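Local coordinates for protein amidase, hydantoinase/carbamoylase family (Burkholderia vietnamiensis, PDB 5I4M) that probably hydrolyses N-carbamoyl-L-amino acids as a two-zinc enzyme of the peptidase M20 family, working as a dimer, at residues V85-A90 / V143-N148; G151-P156 / D180-G185; L210-G215 / V393-I398; G215-A220 / R371-G376; Q244-G249 / N296-R301. All blocks are in the same frame, centred on the assembly; numbering follows the deposited sequence.

Contact 1: residues V85-A90 / V143-N148; sequences VFMRRA and VVIWTN
Two antiparallel strands of the catalytic-domain sheet meet where V85, F86 and M87 face I145, V144 and V143. V85-I145 and M87-V143 are hydrogen-bonded pairs, with F86-V144 the non-hydrogen-bonded pair between. The four backbone bonds include V85 N to I145 O at 2.9 Å and M87 N to V143 O at 2.8 Å. On one face V144 CG1 lies over the F86 ring, 4.2 Å from its centroid. F86 chi1 of -59°, CG anti to the carbonyl carbon, lays the ring alongside V144. Its edge meets the six-membered ring of W146 in an offset edge-to-face pair, planes at 87°. V144 CG1 also sits 3.4 Å above the W146 ring, in the corner between the rings. On the other face M87 bends at chi3, which brings CE to 3.8 Å from I145 CG1. Helix 57-72 covers V85 and M87, helix 117-132 V143 and I145. F86 and V144 turn their backbone groups outward to T78 and to T101 and S103, so this pair is interior to the sheet, bonded on both edges.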
# COMPACT_ATOMS: atom_id res chain seq x y z
N VAL A 85 -1.84 -15.13 -28.88
CA VAL A 85 -2.67 -16.18 -29.49
C VAL A 85 -3.10 -15.70 -30.87
O VAL A 85 -3.74 -14.65 -30.99
CB VAL A 85 -3.89 -16.50 -28.63
CG1 VAL A 85 -4.70 -17.63 -29.27
CG2 VAL A 85 -3.49 -16.83 -27.20
N PHE A 86 -2.80 -16.50 -31.90
CA PHE A 86 -3.10 -16.14 -33.29
C PHE A 86 -4.14 -17.11 -33.83
O PHE A 86 -3.88 -18.31 -33.98
CB PHE A 86 -1.82 -16.16 -34.13
CG PHE A 86 -0.77 -15.21 -33.62
CD1 PHE A 86 0.12 -15.60 -32.63
CD2 PHE A 86 -0.71 -13.91 -34.10
CE1 PHE A 86 1.08 -14.71 -32.15
CE2 PHE A 86 0.23 -13.01 -33.62
CZ PHE A 86 1.13 -13.41 -32.65
N MET A 87 -5.32 -16.58 -34.12
CA MET A 87 -6.44 -17.36 -34.64
C MET A 87 -6.62 -16.98 -36.10
O MET A 87 -7.01 -15.85 -36.42
CB MET A 87 -7.69 -17.09 -33.81
CG MET A 87 -7.56 -17.58 -32.37
SD MET A 87 -8.65 -16.76 -31.17
CE MET A 87 -7.71 -15.27 -30.80
N ARG A 88 -6.32 -17.92 -37.00
CA ARG A 88 -6.11 -17.63 -38.41
C ARG A 88 -7.22 -18.22 -39.26
O ARG A 88 -7.52 -19.42 -39.17
CB ARG A 88 -4.76 -18.19 -38.86
CG ARG A 88 -4.44 -18.03 -40.32
CD ARG A 88 -3.01 -18.48 -40.54
NE ARG A 88 -2.63 -18.55 -41.95
CZ ARG A 88 -1.87 -17.66 -42.57
NH1 ARG A 88 -1.40 -16.59 -41.91
NH2 ARG A 88 -1.57 -17.84 -43.85
N ARG A 89 -7.82 -17.39 -40.11
CA ARG A 89 -8.77 -17.84 -41.13
C ARG A 89 -8.07 -17.80 -42.48
O ARG A 89 -7.71 -16.72 -42.97
CB ARG A 89 -10.03 -16.96 -41.14
CG ARG A 89 -11.11 -17.42 -42.14
CD ARG A 89 -12.26 -16.42 -42.18
NE ARG A 89 -13.44 -16.90 -42.90
CZ ARG A 89 -13.69 -16.67 -44.18
NH1 ARG A 89 -12.82 -15.99 -44.93
NH2 ARG A 89 -14.80 -17.14 -44.73
N ALA A 90 -7.90 -18.97 -43.10
CA ALA A 90 -7.15 -19.07 -44.34
C ALA A 90 -7.70 -18.14 -45.41
O ALA A 90 -8.90 -17.88 -45.49
CB ALA A 90 -7.18 -20.51 -44.86
N VAL A 143 -7.16 -13.07 -35.96
CA VAL A 143 -7.51 -12.37 -34.72
C VAL A 143 -6.47 -12.74 -33.68
O VAL A 143 -6.15 -13.93 -33.52
CB VAL A 143 -8.92 -12.74 -34.24
CG1 VAL A 143 -9.32 -11.87 -33.04
CG2 VAL A 143 -9.91 -12.61 -35.37
N VAL A 144 -5.96 -11.75 -32.95
CA VAL A 144 -4.87 -11.96 -32.01
C VAL A 144 -5.33 -11.56 -30.61
O VAL A 144 -6.03 -10.56 -30.44
CB VAL A 144 -3.60 -11.16 -32.42
CG1 VAL A 144 -2.44 -11.49 -31.50
CG2 VAL A 144 -3.21 -11.49 -33.87
N ILE A 145 -4.94 -12.36 -29.62
CA ILE A 145 -4.92 -11.93 -28.22
C ILE A 145 -3.47 -11.62 -27.86
O ILE A 145 -2.62 -12.51 -27.89
CB ILE A 145 -5.49 -13.00 -27.28
CG1 ILE A 145 -6.95 -13.30 -27.62
CG2 ILE A 145 -5.36 -12.50 -25.82
CD1 ILE A 145 -7.48 -14.56 -26.99
N TRP A 146 -3.20 -10.37 -27.49
CA TRP A 146 -1.87 -9.98 -27.06
C TRP A 146 -1.75 -10.08 -25.54
O TRP A 146 -2.64 -9.65 -24.81
CB TRP A 146 -1.53 -8.55 -27.50
CG TRP A 146 -1.60 -8.34 -28.98
CD1 TRP A 146 -2.60 -7.72 -29.68
CD2 TRP A 146 -0.61 -8.73 -29.95
NE1 TRP A 146 -2.31 -7.71 -31.03
CE2 TRP A 146 -1.09 -8.32 -31.22
CE3 TRP A 146 0.62 -9.39 -29.88
CZ2 TRP A 146 -0.38 -8.55 -32.40
CZ3 TRP A 146 1.33 -9.60 -31.06
CH2 TRP A 146 0.82 -9.19 -32.30
N THR A 147 -0.61 -10.61 -25.08
CA THR A 147 -0.41 -10.90 -23.66
C THR A 147 -0.14 -9.65 -22.83
O THR A 147 0.65 -8.78 -23.23
CB THR A 147 0.76 -11.87 -23.51
OG1 THR A 147 0.42 -13.13 -24.09
CG2 THR A 147 1.16 -12.05 -22.04
N ASN A 148 -0.76 -9.59 -21.65
CA ASN A 148 -0.44 -8.60 -20.60
C ASN A 148 -0.41 -7.18 -21.14
O ASN A 148 0.51 -6.41 -20.87
CB ASN A 148 0.89 -8.92 -19.92
CG ASN A 148 1.15 -8.00 -18.73
OD1 ASN A 148 0.27 -7.79 -17.91
ND2 ASN A 148 2.34 -7.40 -18.67

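Contact 2: residues G151-P156 / D180-G185; sequences GSRFAP and DGKTIG
This is a partly buried loop-to-helix contact, in which F154 packs on I184 at the start of helix 184-191. F154 belongs to the loop that follows strand 141-145. I184 CG1 lies over one face of the F154 ring, 3.7 Å from its centroid and 19° off the normal, a CH-pi contact. The other face of the ring takes R153 CG, so the phenyl is held between two aliphatic groups. K182 O meets the ring in its plane, 3.4 Å from F154 CE2. The R153 chain is extended from CG to NE and runs along the phenyl. Its guanidinium turns a face to the tip of the ring, with F154 CZ 3.4 Å from the guanidinium plane of R153. R153 NH2 makes salt bridges with E187 and D178. S152 OG bonds to S294 OG of the second subunit. T183 is the N-cap residue, its OG1 accepting from E186 N. The arrangement is a capped helix start with an aromatic loop residue packed on its first turn.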
# COMPACT_ATOMS: atom_id res chain seq x y z
N GLY A 151 -0.21 -3.85 -18.55
CA GLY A 151 0.97 -3.44 -17.81
C GLY A 151 0.72 -3.15 -16.34
O GLY A 151 1.50 -2.41 -15.73
N SER A 152 -0.32 -3.74 -15.75
CA SER A 152 -0.67 -3.50 -14.35
C SER A 152 -0.06 -4.54 -13.42
O SER A 152 0.63 -4.19 -12.45
CB SER A 152 -2.20 -3.49 -14.19
OG SER A 152 -2.54 -3.34 -12.81
N ARG A 153 -0.29 -5.83 -13.70
CA ARG A 153 0.28 -6.88 -12.85
C ARG A 153 1.77 -7.03 -13.08
O ARG A 153 2.55 -7.16 -12.12
CB ARG A 153 -0.42 -8.21 -13.11
CG ARG A 153 0.18 -9.35 -12.29
CD ARG A 153 -0.46 -10.70 -12.59
NE ARG A 153 0.22 -11.72 -11.79
CZ ARG A 153 0.10 -13.03 -11.96
NH1 ARG A 153 -0.68 -13.51 -12.93
NH2 ARG A 153 0.77 -13.85 -11.16
N PHE A 154 2.19 -7.05 -14.34
CA PHE A 154 3.59 -6.95 -14.72
C PHE A 154 3.72 -5.68 -15.54
O PHE A 154 2.88 -5.42 -16.41
CB PHE A 154 4.07 -8.15 -15.55
CG PHE A 154 3.46 -9.47 -15.16
CD1 PHE A 154 2.21 -9.84 -15.65
CD2 PHE A 154 4.16 -10.37 -14.37
CE1 PHE A 154 1.65 -11.06 -15.31
CE2 PHE A 154 3.61 -11.60 -14.02
CZ PHE A 154 2.35 -11.94 -14.49
N ALA A 155 4.73 -4.88 -15.25
CA ALA A 155 4.87 -3.63 -15.98
C ALA A 155 6.09 -3.69 -16.90
O ALA A 155 7.04 -4.43 -16.63
CB ALA A 155 5.02 -2.45 -15.01
N PRO A 156 6.10 -2.92 -17.99
CA PRO A 156 5.09 -1.96 -18.40
C PRO A 156 4.03 -2.57 -19.32
O PRO A 156 3.95 -3.79 -19.47
CB PRO A 156 5.91 -0.91 -19.15
CG PRO A 156 6.94 -1.73 -19.83
CD PRO A 156 7.31 -2.82 -18.83
N ASP A 180 4.74 -10.16 -6.41
CA ASP A 180 5.24 -11.31 -5.68
C ASP A 180 6.49 -11.92 -6.31
O ASP A 180 6.94 -12.98 -5.87
CB ASP A 180 4.16 -12.39 -5.57
CG ASP A 180 2.94 -11.91 -4.82
OD1 ASP A 180 3.10 -11.18 -3.83
OD2 ASP A 180 1.82 -12.26 -5.24
N GLY A 181 7.05 -11.27 -7.33
CA GLY A 181 8.24 -11.80 -7.95
C GLY A 181 8.01 -12.85 -9.01
O GLY A 181 8.99 -13.42 -9.50
N LYS A 182 6.76 -13.14 -9.38
CA LYS A 182 6.49 -14.09 -10.45
C LYS A 182 6.71 -13.43 -11.80
O LYS A 182 6.29 -12.30 -12.03
CB LYS A 182 5.06 -14.62 -10.34
CG LYS A 182 4.76 -15.32 -9.02
CD LYS A 182 3.31 -15.78 -8.96
CE LYS A 182 2.98 -16.40 -7.60
NZ LYS A 182 1.51 -16.63 -7.47
N THR A 183 7.36 -14.15 -12.71
CA THR A 183 7.66 -13.59 -14.02
C THR A 183 6.57 -13.93 -15.02
O THR A 183 5.80 -14.87 -14.85
CB THR A 183 8.99 -14.11 -14.57
OG1 THR A 183 8.87 -15.50 -14.88
CG2 THR A 183 10.12 -13.88 -13.57
N ILE A 184 6.51 -13.13 -16.09
CA ILE A 184 5.61 -13.45 -17.19
C ILE A 184 5.89 -14.84 -17.73
O ILE A 184 4.96 -15.63 -17.96
CB ILE A 184 5.72 -12.37 -18.29
CG1 ILE A 184 4.99 -11.09 -17.86
CG2 ILE A 184 5.15 -12.90 -19.62
CD1 ILE A 184 5.00 -9.95 -18.93
N GLY A 185 7.17 -15.19 -17.89
CA GLY A 185 7.51 -16.51 -18.40
C GLY A 185 7.04 -17.65 -17.51
O GLY A 185 6.56 -18.68 -18.00

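Contact 3: residues L210-G215 / V393-I398; sequences LHIEQG and VFVPCI. With ZN (zinc ion), chain C; 3PG (3-phosphoglyceric acid), chain E.
H211 and F394 pair across two parallel strands, the first of which carries the zinc ligand H211 near its end. H211 N donates to V393 O at 2.9 Å, V395 N to H211 O, and E213 N to V395 O. H211 NE2 binds a zinc ion at 2.2 Å. H104, D115, a water and two phosphate oxygens of 3-phosphoglyceric acid complete that site. The imidazole is fixed from its other nitrogen. ND1 donates to I212 O at 2.8 Å, in the ring plane and on a lone pair. This bond may make NE2 a stronger zinc ligand. Q214 has CG anti to its carbonyl carbon (chi1 -56°), and its extended chain brings NE2 to 2.9 Å from O3P of the ligand. F394 takes E213 CA over its ring face, 4.0 Å from the centroid. On the opposite side of the sheet L210 CD1 touches V393 CG1 at 3.7 Å. Helix 411-429 packs on L210 and V393, and Y118 of helix 117-132 touches L210, I212 and V395. Helix 217-220 lies against F394 and P396.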
# COMPACT_ATOMS: atom_id res chain seq x y z
N LEU A 210 -9.78 -2.51 -33.04
CA LEU A 210 -11.03 -1.89 -32.63
C LEU A 210 -11.03 -1.74 -31.11
O LEU A 210 -10.69 -2.70 -30.39
CB LEU A 210 -12.20 -2.75 -33.11
CG LEU A 210 -13.60 -2.48 -32.57
CD1 LEU A 210 -14.08 -1.12 -33.03
CD2 LEU A 210 -14.55 -3.59 -33.06
N HIS A 211 -11.37 -0.56 -30.60
CA HIS A 211 -11.27 -0.31 -29.16
C HIS A 211 -12.27 0.77 -28.76
O HIS A 211 -12.63 1.63 -29.57
CB HIS A 211 -9.85 0.14 -28.80
CG HIS A 211 -9.45 -0.18 -27.39
ND1 HIS A 211 -9.93 0.53 -26.30
CD2 HIS A 211 -8.59 -1.10 -26.89
CE1 HIS A 211 -9.38 0.05 -25.20
NE2 HIS A 211 -8.57 -0.94 -25.53
N ILE A 212 -12.71 0.75 -27.50
CA ILE A 212 -13.49 1.89 -27.02
C ILE A 212 -12.55 3.07 -26.83
O ILE A 212 -11.35 2.91 -26.56
CB ILE A 212 -14.26 1.57 -25.72
CG1 ILE A 212 -13.29 1.10 -24.63
CG2 ILE A 212 -15.35 0.54 -25.97
CD1 ILE A 212 -13.84 1.30 -23.23
N GLU A 213 -13.11 4.28 -26.94
CA GLU A 213 -12.28 5.49 -26.88
C GLU A 213 -11.53 5.61 -25.55
O GLU A 213 -10.37 6.04 -25.52
CB GLU A 213 -13.14 6.72 -27.11
CG GLU A 213 -12.31 8.01 -27.03
CD GLU A 213 -13.17 9.25 -26.94
OE1 GLU A 213 -12.69 10.26 -26.41
OE2 GLU A 213 -14.32 9.20 -27.39
N GLN A 214 -12.20 5.29 -24.44
CA GLN A 214 -11.71 5.47 -23.08
C GLN A 214 -11.63 6.94 -22.68
O GLN A 214 -10.97 7.28 -21.69
CB GLN A 214 -10.35 4.78 -22.88
CG GLN A 214 -10.42 3.30 -23.22
CD GLN A 214 -9.08 2.62 -23.06
OE1 GLN A 214 -8.17 2.85 -23.85
NE2 GLN A 214 -8.96 1.78 -22.03
N GLY A 215 -12.29 7.80 -23.44
CA GLY A 215 -12.44 9.20 -23.12
C GLY A 215 -13.78 9.69 -23.62
O GLY A 215 -14.53 8.96 -24.27
N VAL A 393 -9.85 1.68 -34.93
CA VAL A 393 -11.26 2.08 -34.97
C VAL A 393 -11.69 2.30 -33.53
O VAL A 393 -11.55 1.40 -32.70
CB VAL A 393 -12.13 1.00 -35.61
CG1 VAL A 393 -13.60 1.46 -35.67
CG2 VAL A 393 -11.61 0.61 -36.99
N PHE A 394 -12.20 3.50 -33.23
CA PHE A 394 -12.77 3.80 -31.92
C PHE A 394 -14.29 3.83 -32.01
O PHE A 394 -14.86 4.21 -33.03
CB PHE A 394 -12.31 5.15 -31.37
CG PHE A 394 -10.99 5.13 -30.62
CD1 PHE A 394 -10.24 3.96 -30.48
CD2 PHE A 394 -10.51 6.29 -30.04
CE1 PHE A 394 -9.04 3.96 -29.78
CE2 PHE A 394 -9.31 6.30 -29.34
CZ PHE A 394 -8.58 5.13 -29.21
N VAL A 395 -14.93 3.44 -30.92
CA VAL A 395 -16.34 3.76 -30.65
C VAL A 395 -16.37 4.50 -29.32
O VAL A 395 -15.37 4.49 -28.58
CB VAL A 395 -17.23 2.50 -30.62
CG1 VAL A 395 -17.05 1.69 -31.90
CG2 VAL A 395 -16.96 1.66 -29.36
N PRO A 396 -17.47 5.18 -28.99
CA PRO A 396 -17.53 5.93 -27.73
C PRO A 396 -17.64 5.00 -26.54
O PRO A 396 -17.83 3.79 -26.68
CB PRO A 396 -18.80 6.79 -27.87
CG PRO A 396 -19.22 6.69 -29.31
CD PRO A 396 -18.69 5.37 -29.79
N CYS A 397 -17.52 5.58 -25.35
CA CYS A 397 -17.92 4.88 -24.14
C CYS A 397 -18.65 5.86 -23.22
O CYS A 397 -18.44 7.07 -23.30
CB CYS A 397 -16.74 4.23 -23.40
SG CYS A 397 -15.38 5.35 -23.02
N ILE A 398 -19.52 5.31 -22.37
CA ILE A 398 -20.45 6.13 -21.60
C ILE A 398 -19.68 6.99 -20.62
O ILE A 398 -18.87 6.49 -19.82
CB ILE A 398 -21.46 5.24 -20.86
CG1 ILE A 398 -22.38 4.53 -21.86
CG2 ILE A 398 -22.27 6.06 -19.87
CD1 ILE A 398 -23.38 5.44 -22.53
ZN ZN C . -7.09 -1.57 -23.97
C1 3PG E . -2.38 2.44 -21.14
O1 3PG E . -2.47 2.69 -19.92
O2 3PG E . -2.60 3.30 -22.02
C2 3PG E . -1.98 1.05 -21.54
O3 3PG E . -1.46 1.05 -22.88
C3 3PG E . -3.21 0.17 -21.49
O1P 3PG E . -4.15 0.62 -22.47
P 3PG E . -5.71 0.11 -22.38
O2P 3PG E . -5.65 -1.37 -22.11
O3P 3PG E . -6.27 0.90 -21.20
O4P 3PG E . -6.28 0.46 -23.76
O HOH W 1 -16.73 8.75 -25.78
O HOH W 2 -5.57 -1.61 -25.53

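Contact 4: residues G215-A220 / R371-G376; sequences GPILEA and RDIVSG
R371 is the first residue of segment 371-376 to meet the short helix 217-220. The contact packs this helix against strand 370-375, which runs parallel to strand 225-242 in the M20 fold. R371 CG sits between its backbone N and carbonyl carbon (chi1 59°), and the chain bends at chi3. CG therefore lies beside L218 CD2, at 3.7 Å, while the guanidinium runs forward along its own strand, past D372. I217 CG2 comes over one face of that group, and the two side chains cross at about a right angle. The guanidinium is turned by its own neighbour: R371 NE donates to D372 O at 2.8 Å, nearly in the guanidinium plane, and NH2 adds a weak bond to the same oxygen. NH1 has a salt bridge to E221. These bonds set the flat group so that its face is presented to the isoleucine methyl.

D372 itself turns away, and its carboxylate pairs with R360. I373 points back toward the helix, buried, and also touches F394 of strand 390-395. Its CG1 is anti to the backbone N (chi1 -167°), which carries CD1 to the two helix residues. CD1 lies 4.1 Å from I217 CB and also 4.1 Å from L218 CG.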
# COMPACT_ATOMS: atom_id res chain seq x y z
N GLY A 215 -12.29 7.80 -23.44
CA GLY A 215 -12.44 9.20 -23.12
C GLY A 215 -13.78 9.69 -23.62
O GLY A 215 -14.53 8.96 -24.27
N PRO A 216 -14.10 10.96 -23.36
CA PRO A 216 -15.48 11.45 -23.51
C PRO A 216 -15.83 12.07 -24.85
O PRO A 216 -16.99 12.47 -25.03
CB PRO A 216 -15.55 12.52 -22.41
CG PRO A 216 -14.17 13.13 -22.47
CD PRO A 216 -13.24 11.95 -22.68
N ILE A 217 -14.88 12.15 -25.79
CA ILE A 217 -15.04 13.03 -26.96
C ILE A 217 -16.12 12.52 -27.90
O ILE A 217 -17.01 13.27 -28.30
CB ILE A 217 -13.69 13.18 -27.69
CG1 ILE A 217 -12.69 13.92 -26.79
CG2 ILE A 217 -13.86 13.89 -29.02
CD1 ILE A 217 -11.26 13.90 -27.33
N LEU A 218 -16.02 11.25 -28.32
CA LEU A 218 -16.97 10.76 -29.31
C LEU A 218 -18.40 10.83 -28.78
O LEU A 218 -19.31 11.25 -29.51
CB LEU A 218 -16.63 9.33 -29.72
CG LEU A 218 -15.29 9.16 -30.44
CD1 LEU A 218 -15.03 7.67 -30.70
CD2 LEU A 218 -15.30 9.97 -31.74
N GLU A 219 -18.62 10.44 -27.52
CA GLU A 219 -19.96 10.55 -26.96
C GLU A 219 -20.40 12.01 -26.85
O GLU A 219 -21.53 12.35 -27.19
CB GLU A 219 -20.04 9.88 -25.59
CG GLU A 219 -21.42 10.07 -24.93
CD GLU A 219 -21.44 9.61 -23.48
OE1 GLU A 219 -22.33 8.81 -23.12
OE2 GLU A 219 -20.57 10.04 -22.69
N ALA A 220 -19.51 12.88 -26.37
CA ALA A 220 -19.90 14.28 -26.18
C ALA A 220 -20.20 14.97 -27.50
O ALA A 220 -21.01 15.90 -27.55
CB ALA A 220 -18.81 15.03 -25.41
N ARG A 371 -15.35 11.24 -36.58
CA ARG A 371 -14.35 12.29 -36.59
C ARG A 371 -12.97 11.67 -36.39
O ARG A 371 -12.83 10.57 -35.84
CB ARG A 371 -14.60 13.34 -35.49
CG ARG A 371 -14.62 12.76 -34.08
CD ARG A 371 -14.32 13.84 -33.06
NE ARG A 371 -12.89 14.11 -32.98
CZ ARG A 371 -12.35 15.13 -32.33
NH1 ARG A 371 -13.12 16.00 -31.69
NH2 ARG A 371 -11.03 15.28 -32.31
N ASP A 372 -11.95 12.38 -36.86
CA ASP A 372 -10.58 11.98 -36.58
C ASP A 372 -10.29 12.13 -35.09
O ASP A 372 -10.77 13.06 -34.44
CB ASP A 372 -9.60 12.85 -37.38
CG ASP A 372 -9.63 12.58 -38.86
OD1 ASP A 372 -10.32 11.63 -39.29
OD2 ASP A 372 -8.95 13.32 -39.61
N ILE A 373 -9.48 11.22 -34.55
CA ILE A 373 -9.20 11.27 -33.12
C ILE A 373 -7.82 10.69 -32.82
O ILE A 373 -7.29 9.85 -33.55
CB ILE A 373 -10.31 10.53 -32.33
CG1 ILE A 373 -10.20 10.83 -30.84
CG2 ILE A 373 -10.26 9.04 -32.64
CD1 ILE A 373 -11.51 10.61 -30.06
N VAL A 374 -7.22 11.18 -31.73
CA VAL A 374 -5.92 10.73 -31.25
C VAL A 374 -6.15 9.84 -30.03
O VAL A 374 -6.85 10.22 -29.09
CB VAL A 374 -5.01 11.92 -30.90
CG1 VAL A 374 -3.66 11.44 -30.34
CG2 VAL A 374 -4.81 12.81 -32.13
N SER A 375 -5.57 8.64 -30.06
CA SER A 375 -5.72 7.73 -28.93
C SER A 375 -4.95 8.24 -27.71
O SER A 375 -3.75 8.54 -27.80
CB SER A 375 -5.24 6.33 -29.32
OG SER A 375 -5.26 5.45 -28.20
N GLY A 376 -5.63 8.32 -26.57
CA GLY A 376 -5.00 8.77 -25.35
C GLY A 376 -4.37 7.63 -24.59
O GLY A 376 -3.48 7.83 -23.76

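Contact 5: residues Q244-G249 / N296-R301; sequences QEAHAG and NVIPGR. With 3PG (3-phosphoglyceric acid), chain H.
I298 packs tightly against A246 and H247 in the buried half of this contact. I298 N donates to A246 O at 2.8 Å. I298 CD1 reaches A246 CB at 4.0 Å and lies 3.4 Å from H247 O. Next to it A248 N donates to N296 O at 3.2 Å, but from well above the carbonyl plane, so no lone pair is aimed at it. A248 CB rests on the same carbonyl group. The two segments run antiparallel, and their pairing is short and weakly bonded. They lie in the M20 dimerisation domain, at the end that reaches into the active site of the second subunit. There both segments hold the 3-phosphoglyceric acid bound to that subunit. H247 NE2 donates to its O2P at 2.7 Å, and N296 ND2 to its O1 at 2.8 Å in a nearly straight bond of 174°. H247 ND1 accepts from G249 N near the ring plane, which leaves NE2 as the donor and fixes the ring's rotation. The H247 ring also stacks on H403 of the second subunit, a zinc ligand.

The other end is wetter and lacks direct hydrogen bonds between the segments. G300 itself is buried, its CA 3.9 Å from Q244 C. A water lies between E245 OE2 and G300 O, the bond to G300 O weak. G300 and R301 both face H291 in a classic beta bulge. Q244, E245 and R301 form the solvent side.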
# COMPACT_ATOMS: atom_id res chain seq x y z
N GLN A 244 14.45 7.29 6.67
CA GLN A 244 14.78 6.49 7.84
C GLN A 244 13.53 6.30 8.68
O GLN A 244 12.96 7.27 9.17
CB GLN A 244 15.88 7.15 8.68
CG GLN A 244 16.20 6.37 9.94
CD GLN A 244 17.37 6.95 10.72
OE1 GLN A 244 17.37 8.13 11.08
NE2 GLN A 244 18.38 6.13 10.97
N GLU A 245 13.09 5.05 8.85
CA GLU A 245 11.98 4.82 9.75
C GLU A 245 12.39 5.18 11.17
O GLU A 245 13.54 4.98 11.58
CB GLU A 245 11.48 3.37 9.66
CG GLU A 245 12.51 2.31 9.92
CD GLU A 245 13.27 1.90 8.67
OE1 GLU A 245 13.89 0.82 8.69
OE2 GLU A 245 13.24 2.65 7.67
N ALA A 246 11.46 5.75 11.91
CA ALA A 246 11.73 6.21 13.27
C ALA A 246 10.38 6.46 13.93
O ALA A 246 9.33 6.34 13.29
CB ALA A 246 12.61 7.47 13.29
N HIS A 247 10.42 6.79 15.21
CA HIS A 247 9.18 6.88 15.98
C HIS A 247 8.35 8.08 15.54
O HIS A 247 8.88 9.19 15.39
CB HIS A 247 9.49 6.99 17.48
CG HIS A 247 8.39 6.49 18.35
ND1 HIS A 247 7.14 7.07 18.36
CD2 HIS A 247 8.33 5.45 19.22
CE1 HIS A 247 6.36 6.42 19.21
NE2 HIS A 247 7.06 5.43 19.73
N ALA A 248 7.05 7.86 15.36
CA ALA A 248 6.15 8.97 15.04
C ALA A 248 6.06 10.01 16.16
O ALA A 248 5.65 11.15 15.91
CB ALA A 248 4.74 8.44 14.72
N GLY A 249 6.44 9.64 17.38
CA GLY A 249 6.39 10.56 18.49
C GLY A 249 7.68 11.33 18.69
O GLY A 249 7.93 12.35 18.04
N ASN A 296 2.30 4.44 13.59
CA ASN A 296 3.18 5.20 14.47
C ASN A 296 4.67 5.00 14.14
O ASN A 296 5.53 5.09 15.02
CB ASN A 296 2.88 4.92 15.95
CG ASN A 296 2.77 3.44 16.29
OD1 ASN A 296 2.64 2.57 15.42
ND2 ASN A 296 2.77 3.15 17.61
N VAL A 297 4.98 4.79 12.86
CA VAL A 297 6.36 4.75 12.36
C VAL A 297 6.46 5.70 11.18
O VAL A 297 5.71 5.56 10.21
CB VAL A 297 6.77 3.33 11.93
CG1 VAL A 297 8.22 3.30 11.44
CG2 VAL A 297 6.56 2.32 13.06
N ILE A 298 7.38 6.67 11.26
CA ILE A 298 7.73 7.50 10.10
C ILE A 298 8.12 6.58 8.95
O ILE A 298 9.01 5.74 9.12
CB ILE A 298 8.89 8.45 10.43
CG1 ILE A 298 8.51 9.44 11.53
CG2 ILE A 298 9.37 9.18 9.17
CD1 ILE A 298 9.75 10.02 12.25
N PRO A 299 7.51 6.71 7.77
CA PRO A 299 7.83 5.77 6.68
C PRO A 299 9.27 5.95 6.22
O PRO A 299 9.73 7.07 5.98
CB PRO A 299 6.82 6.15 5.59
CG PRO A 299 5.63 6.68 6.36
CD PRO A 299 6.28 7.47 7.49
N GLY A 300 9.97 4.83 6.09
CA GLY A 300 11.38 4.85 5.75
C GLY A 300 11.65 4.54 4.30
O GLY A 300 12.76 4.78 3.81
N ARG A 301 10.66 4.01 3.59
CA ARG A 301 10.82 3.68 2.18
C ARG A 301 9.47 3.75 1.49
O ARG A 301 8.49 3.21 2.01
CB ARG A 301 11.44 2.28 2.01
CG ARG A 301 11.89 1.96 0.59
CD ARG A 301 12.57 0.59 0.49
NE ARG A 301 11.62 -0.52 0.56
CZ ARG A 301 11.54 -1.38 1.58
NH1 ARG A 301 12.35 -1.27 2.62
NH2 ARG A 301 10.64 -2.36 1.55
C1 3PG H . 3.17 5.23 20.60
O1 3PG H . 3.18 5.27 19.36
O2 3PG H . 3.32 6.25 21.31
C2 3PG H . 2.49 4.02 21.19
O3 3PG H . 1.93 4.36 22.46
C3 3PG H . 3.52 2.93 21.36
O1P 3PG H . 4.58 3.38 22.22
P 3PG H . 5.99 2.57 22.28
O2P 3PG H . 6.73 3.05 21.04
O3P 3PG H . 5.63 1.11 22.22
O4P 3PG H . 6.65 3.00 23.61
O HOH W 3 14.57 2.99 5.25

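Overall arrangement
From the N terminus, contact 1 comes first and closes a loop from strand 85-89 to strand 141-145 of the catalytic domain. Contact 2 follows in series. It closes a short loop between the segment after strand 141-145 and helix 184-191, and N148 of contact 1 probably bonds to F154 O there. Contact 3 then closes a long loop from strand 206-212 to strand 390-395. Contact 4 nests inside that loop and ties helix 217-220 to strand 370-375. It shares G215 with contact 3 and lies about 7 Å from it between centres. Contact 5 nests inside both, in the dimerisation domain, about 45 Å from contact 3, centre to centre. Contacts 2 to 5 all touch the second subunit.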